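Long-range contacts in acetyltransferase (Sinorhizobium meliloti, PDB 4JXR), which probably transfers an acetyl group from acetyl-CoA to an acceptor, as a GNAT-superfamily enzyme classed among the phosphinothricin acetyltransferases: residues A[140-145]-A[158-163]; A[116-121]-A[170-175]. All coordinates share one frame; numbering follows the deposited sequence. Where two conformers were deposited one is given.

Contact 1: residues A[140-145]-A[158-163]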
loop_
_atom_site.group_PDB
_atom_site.type_symbol
_atom_site.label_atom_id
_atom_site.label_comp_id
_atom_site.label_asym_id
_atom_site.label_seq_id
_atom_site.Cartn_x
_atom_site.Cartn_y
_atom_site.Cartn_z
ATOM N N PHE A 140 -8.085 4.892 -16.902
ATOM C CA PHE A 140 -7.831 3.863 -15.913
ATOM C C PHE A 140 -8.774 2.693 -16.127
ATOM O O PHE A 140 -9.926 2.893 -16.533
ATOM C CB PHE A 140 -8.000 4.377 -14.498
ATOM C CG PHE A 140 -6.950 5.340 -14.001
ATOM C CD1 PHE A 140 -6.879 6.637 -14.477
ATOM C CD2 PHE A 140 -6.072 4.963 -13.009
ATOM C CE1 PHE A 140 -5.919 7.503 -13.994
ATOM C CE2 PHE A 140 -5.149 5.860 -12.485
ATOM C CZ PHE A 140 -5.062 7.114 -12.991
ATOM N N GLU A 141 -8.308 1.504 -15.835
ATOM C CA GLU A 141 -9.140 0.309 -15.833
ATOM C C GLU A 141 -9.165 -0.289 -14.449
ATOM O O GLU A 141 -8.172 -0.301 -13.736
ATOM C CB GLU A 141 -8.562 -0.708 -16.812
ATOM C CG GLU A 141 -8.601 -0.168 -18.243
ATOM C CD GLU A 141 -8.196 -1.119 -19.336
ATOM O OE1 GLU A 141 -7.823 -2.289 -19.083
ATOM O OE2 GLU A 141 -8.245 -0.626 -20.480
ATOM N N LEU A 142 -10.328 -0.797 -14.062
ATOM C CA LEU A 142 -10.501 -1.475 -12.806
ATOM C C LEU A 142 -9.699 -2.764 -12.778
ATOM O O LEU A 142 -9.820 -3.592 -13.667
ATOM C CB LEU A 142 -12.013 -1.724 -12.578
ATOM C CG LEU A 142 -12.412 -2.322 -11.239
ATOM C CD1 LEU A 142 -12.096 -1.411 -10.084
ATOM C CD2 LEU A 142 -13.895 -2.646 -11.266
ATOM N N GLN A 143 -8.860 -2.921 -11.783
ATOM C CA GLN A 143 -8.052 -4.076 -11.605
ATOM C C GLN A 143 -8.542 -5.008 -10.543
ATOM O O GLN A 143 -8.233 -6.214 -10.596
ATOM C CB GLN A 143 -6.621 -3.693 -11.297
ATOM C CG GLN A 143 -5.954 -2.829 -12.323
ATOM C CD GLN A 143 -5.964 -3.464 -13.675
ATOM O OE1 GLN A 143 -5.585 -4.652 -13.810
ATOM N NE2 GLN A 143 -6.314 -2.718 -14.688
ATOM N N GLY A 144 -9.251 -4.532 -9.550
ATOM C CA GLY A 144 -9.804 -5.402 -8.512
ATOM C C GLY A 144 -10.494 -4.606 -7.477
ATOM O O GLY A 144 -10.420 -3.372 -7.414
ATOM N N LEU A 145 -11.218 -5.334 -6.639
ATOM C CA LEU A 145 -12.030 -4.783 -5.597
ATOM C C LEU A 145 -11.725 -5.556 -4.333
ATOM O O LEU A 145 -12.000 -6.771 -4.291
ATOM C CB LEU A 145 -13.524 -4.890 -6.051
ATOM C CG LEU A 145 -14.574 -4.291 -5.171
ATOM C CD1 LEU A 145 -14.398 -2.800 -5.115
ATOM C CD2 LEU A 145 -15.955 -4.678 -5.622
ATOM N N ASP A 158 -15.523 -1.336 0.736
ATOM C CA ASP A 158 -14.682 -1.929 -0.304
ATOM C C ASP A 158 -13.648 -0.898 -0.760
ATOM O O ASP A 158 -13.902 0.312 -0.705
ATOM C CB ASP A 158 -15.527 -2.385 -1.466
ATOM C CG ASP A 158 -16.576 -3.428 -1.107
ATOM O OD1 ASP A 158 -16.455 -4.128 -0.104
ATOM O OD2 ASP A 158 -17.535 -3.540 -1.924
ATOM N N THR A 159 -12.528 -1.394 -1.263
ATOM C CA THR A 159 -11.474 -0.530 -1.762
ATOM C C THR A 159 -11.152 -0.949 -3.198
ATOM O O THR A 159 -10.774 -2.085 -3.410
ATOM C CB THR A 159 -10.227 -0.603 -0.871
ATOM O OG1 THR A 159 -10.611 -0.406 0.503
ATOM C CG2 THR A 159 -9.231 0.457 -1.250
ATOM N N ALA A 160 -11.355 -0.062 -4.158
ATOM C CA ALA A 160 -11.142 -0.402 -5.566
ATOM C C ALA A 160 -9.742 -0.007 -5.990
ATOM O O ALA A 160 -9.220 1.011 -5.572
ATOM C CB ALA A 160 -12.144 0.286 -6.452
ATOM N N PHE A 161 -9.125 -0.831 -6.814
ATOM C CA PHE A 161 -7.791 -0.567 -7.383
ATOM C C PHE A 161 -7.947 -0.407 -8.876
ATOM O O PHE A 161 -8.513 -1.289 -9.540
ATOM C CB PHE A 161 -6.855 -1.721 -7.101
ATOM C CG PHE A 161 -6.380 -1.750 -5.646
ATOM C CD1 PHE A 161 -7.243 -1.925 -4.574
ATOM C CD2 PHE A 161 -5.097 -1.530 -5.345
ATOM C CE1 PHE A 161 -6.793 -1.934 -3.255
ATOM C CE2 PHE A 161 -4.642 -1.542 -4.005
ATOM C CZ PHE A 161 -5.535 -1.728 -3.007
HETATM N N MSE A 162 -7.451 0.693 -9.405
HETATM C CA MSE A 162 -7.483 0.947 -10.848
HETATM C C MSE A 162 -6.090 1.301 -11.309
HETATM O O MSE A 162 -5.255 1.747 -10.519
HETATM C CB MSE A 162 -8.424 2.074 -11.188
HETATM C CG MSE A 162 -9.834 1.848 -10.601
HETATM SE SE MSE A 162 -11.079 3.195 -11.194
HETATM C CE MSE A 162 -11.331 2.627 -13.006
ATOM N N GLN A 163 -5.838 1.166 -12.601
ATOM C CA GLN A 163 -4.478 1.393 -13.122
ATOM C C GLN A 163 -4.562 1.945 -14.539
ATOM O O GLN A 163 -5.421 1.543 -15.309
ATOM C CB GLN A 163 -3.668 0.115 -13.101
ATOM C CG GLN A 163 -2.207 0.278 -13.414
ATOM C CD GLN A 163 -1.437 -0.999 -13.204
ATOM O OE1 GLN A 163 -1.856 -1.879 -12.466
ATOM N NE2 GLN A 163 -0.301 -1.070 -13.844
#
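Glu141 and Gln163 start an antiparallel ladder, Leu142 with Met162, Gly144 with Phe161 and Leu145 with Ala160 continuing it, between short strand axes 4.5 Å apart at closest and directed 143° from each other. It belongs to the beta hairpin of strands 141-152 and 155-165, which forms one margin of the GNAT sheet within the chain. The first pair is held both ways, Glu141 N to Gln163 O at 2.9 Å and Gln163 N to Glu141 O at 3.0 Å. A one-residue slip follows: Gln143 and Gly144 both face Phe161, whose O takes a bond from Gln143 N (2.8 Å) and a weak one from Gly144 N, the signature of a classic beta bulge. Beyond it Phe161 N reaches Gly144 O almost straight, with 175° at the hydrogen.

On the face of Leu142, Leu145, Ala160 and Met162, each leucine holds CG anti to the backbone N (chi1 -176° in Leu145). Both CD1 methyls meet Ala160 CB; that of Leu142 also touches Met162 CG, and that of Leu145 touches Asp158 CB. Selenomethionine Met162 bends at chi3, setting CE 4.0 Å from Phe140 CB. Ile132 and His135 of helix 129-137 cover Met162 on this face. Gln163 and Phe161 point to the other face, where the Phe161 ring meets Phe161 of the second subunit.

Gln143 CG, anti to the carbonyl carbon, lies 3.8 Å from Gln163 CB; the bend at chi2 then turns CD and the amide back. Its NE2 returns to Glu141 O at 3.2 Å, standing above that carbonyl plane, while Gln163 N approaches the same oxygen from the opposite face.

Contact 2: residues A[116-121]-A[170-175]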
loop_
_atom_site.group_PDB
_atom_site.type_symbol
_atom_site.label_atom_id
_atom_site.label_comp_id
_atom_site.label_asym_id
_atom_site.label_seq_id
_atom_site.Cartn_x
_atom_site.Cartn_y
_atom_site.Cartn_z
ATOM N N GLY A 116 8.513 10.820 -16.392
ATOM C CA GLY A 116 9.089 9.538 -16.703
ATOM C C GLY A 116 8.569 8.364 -15.913
ATOM O O GLY A 116 9.122 7.277 -15.998
ATOM N N PHE A 117 7.499 8.530 -15.131
ATOM C CA PHE A 117 6.823 7.391 -14.536
ATOM C C PHE A 117 6.154 6.550 -15.617
ATOM O O PHE A 117 5.882 7.042 -16.712
ATOM C CB PHE A 117 5.834 7.859 -13.467
ATOM C CG PHE A 117 6.491 8.646 -12.349
ATOM C CD1 PHE A 117 7.199 7.974 -11.369
ATOM C CD2 PHE A 117 6.463 10.002 -12.299
ATOM C CE1 PHE A 117 7.844 8.662 -10.377
ATOM C CE2 PHE A 117 7.071 10.692 -11.313
ATOM C CZ PHE A 117 7.793 10.034 -10.337
ATOM N N ARG A 118 5.882 5.297 -15.285
ATOM C CA ARG A 118 5.391 4.325 -16.284
ATOM C C ARG A 118 4.014 3.719 -15.969
ATOM O O ARG A 118 3.424 3.169 -16.850
ATOM C CB ARG A 118 6.414 3.208 -16.494
ATOM C CG ARG A 118 7.749 3.701 -17.073
ATOM C CD ARG A 118 7.588 4.354 -18.448
ATOM N NE ARG A 118 8.907 4.531 -19.091
ATOM C CZ ARG A 118 9.532 3.548 -19.729
ATOM N NH1 ARG A 118 9.010 2.359 -19.878
ATOM N NH2 ARG A 118 10.735 3.797 -20.223
ATOM N N GLN A 119 3.536 3.827 -14.704
ATOM C CA GLN A 119 2.222 3.312 -14.350
ATOM C C GLN A 119 1.654 4.219 -13.278
ATOM O O GLN A 119 2.401 4.725 -12.442
ATOM C CB GLN A 119 2.287 1.887 -13.796
ATOM C CG GLN A 119 2.917 0.852 -14.740
ATOM C CD GLN A 119 2.070 0.502 -15.932
ATOM O OE1 GLN A 119 0.846 0.591 -15.939
ATOM N NE2 GLN A 119 2.757 0.019 -17.014
HETATM N N MSE A 120 0.325 4.378 -13.299
HETATM C CA MSE A 120 -0.375 5.105 -12.246
HETATM C C MSE A 120 -1.485 4.210 -11.694
HETATM O O MSE A 120 -2.254 3.610 -12.453
HETATM C CB MSE A 120 -0.953 6.409 -12.774
HETATM C CG MSE A 120 -1.553 7.307 -11.667
HETATM SE SE MSE A 120 -2.044 9.058 -12.272
HETATM C CE MSE A 120 -0.338 9.846 -12.332
ATOM N N ILE A 121 -1.549 4.124 -10.374
ATOM C CA ILE A 121 -2.592 3.394 -9.654
ATOM C C ILE A 121 -3.441 4.362 -8.875
ATOM O O ILE A 121 -2.962 5.347 -8.329
ATOM C CB ILE A 121 -1.923 2.287 -8.750
ATOM C CG1 ILE A 121 -2.889 1.312 -8.091
ATOM C CG2 ILE A 121 -1.045 2.886 -7.675
ATOM C CD1 ILE A 121 -2.178 0.073 -7.528
ATOM N N THR A 170 5.105 -0.489 -20.106
ATOM C CA THR A 170 5.972 -1.637 -19.994
ATOM C C THR A 170 6.760 -1.904 -21.259
ATOM O O THR A 170 7.537 -2.888 -21.284
ATOM C CB THR A 170 5.143 -2.906 -19.610
ATOM O OG1 THR A 170 6.010 -3.942 -19.165
ATOM C CG2 THR A 170 4.325 -3.362 -20.847
ATOM N N ALA A 171 6.594 -1.093 -22.291
ATOM C CA ALA A 171 7.101 -1.439 -23.608
ATOM C C ALA A 171 8.596 -1.274 -23.765
ATOM O O ALA A 171 9.186 -1.881 -24.701
ATOM C CB ALA A 171 6.347 -0.666 -24.688
ATOM N N THR A 172 9.226 -0.439 -22.970
ATOM C CA THR A 172 10.670 -0.177 -22.965
ATOM C C THR A 172 11.212 -0.219 -21.556
ATOM O O THR A 172 10.438 -0.076 -20.596
ATOM C CB THR A 172 11.049 1.203 -23.545
ATOM O OG1 THR A 172 10.510 2.190 -22.677
ATOM C CG2 THR A 172 10.514 1.364 -24.969
ATOM N N LYS A 173 12.500 -0.474 -21.403
ATOM C CA LYS A 173 13.183 -0.327 -20.145
ATOM C C LYS A 173 13.402 1.121 -19.793
ATOM O O LYS A 173 13.765 1.893 -20.672
ATOM C CB LYS A 173 14.537 -1.067 -20.236
ATOM C CG LYS A 173 14.411 -2.533 -20.680
ATOM C CD LYS A 173 13.501 -3.364 -19.778
ATOM C CE LYS A 173 13.313 -4.825 -20.201
ATOM N NZ LYS A 173 14.545 -5.627 -20.142
ATOM N N PRO A 174 13.280 1.529 -18.520
ATOM C CA PRO A 174 13.557 2.935 -18.201
ATOM C C PRO A 174 15.026 3.282 -18.355
ATOM O O PRO A 174 15.875 2.514 -18.000
ATOM C CB PRO A 174 13.115 3.135 -16.738
ATOM C CG PRO A 174 12.032 2.178 -16.673
ATOM C CD PRO A 174 12.681 0.906 -17.351
ATOM N N THR A 175 15.245 4.542 -18.654
ATOM C CA THR A 175 16.605 5.048 -18.794
ATOM C C THR A 175 17.299 5.082 -17.445
ATOM O O THR A 175 16.772 5.677 -16.502
ATOM C CB THR A 175 16.529 6.433 -19.402
ATOM O OG1 THR A 175 15.812 6.313 -20.640
ATOM C CG2 THR A 175 17.895 6.984 -19.647
HETATM O O HOH W 1 13.106 5.775 -20.024
HETATM O O HOH W 2 1.846 -1.061 -19.632
#
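Arg118 and Thr172 carry the contact through a fan of polar bonds about one guanidinium group. NH1 donates to the backbone O of Thr172 at 2.9 Å with 156° at the hydrogen; the oxygen lies close to the guanidinium plane, whereas NH1 stands above the plane of the carbonyl. NH2 is also 2.9 Å from Thr172 OG1, but an angle of 123° marks this bond as weak. The two side chains cross at about a right angle. Pro174 CG sits over one face of the guanidinium, toward its rim and 4.1 Å above the plane. At the edge, a water accepts from NH2 at 3.1 Å and from Thr175 N at 2.8 Å, carrying the grip one step along the loop.

Thr172 OG1 lies between its backbone N and carbonyl carbon (chi1 65°), and it is hydrogen-bonded to Glu168 OE1. NH1 has another acceptor in Gly169 O, and Glu168 OE1 forms a long, weak ion pair with NH2. From the second subunit, Trp156 packs on Arg118 and Pro174, and its NE1 donates to Thr172 O.

Farther back, Gln119 bends at chi2 and its NE2 donates to a second water at 3.0 Å, which Thr170 N reaches weakly. Gln119 OE1 is occupied by Gln163 NE2. Gly116, with positive phi, closes helix 100-115 in a Schellman motif two residues before Arg118, ahead of strand 119-125. What results is an arginine at a helix-to-strand connection of the GNAT fold, clamping the loop after the last sheet strand at the subunit interface, away from the annotated acetyl-CoA-binding residues.

How the contacts relate
From the N terminus, the chain first reaches 116-121, which runs from the end of helix 100-115 into strand 119-125. Helix 129-137 leads to 140-145, and the hairpin turns back so that 158-163 closes contact 1 over a short loop. Only after strand 155-165 does 170-175 return to 116-121, so the wider loop of contact 2 encloses contact 1 without crossing it. Their centres are 19 Å apart, yet strands 119-125 and 155-165 are sheet neighbours, and Phe140 CZ packs 3.7 Å from Met120 SE. Together they tie the hairpin of strands 141-152 and 155-165 and the following loop to the sheet, and both touch the second subunit.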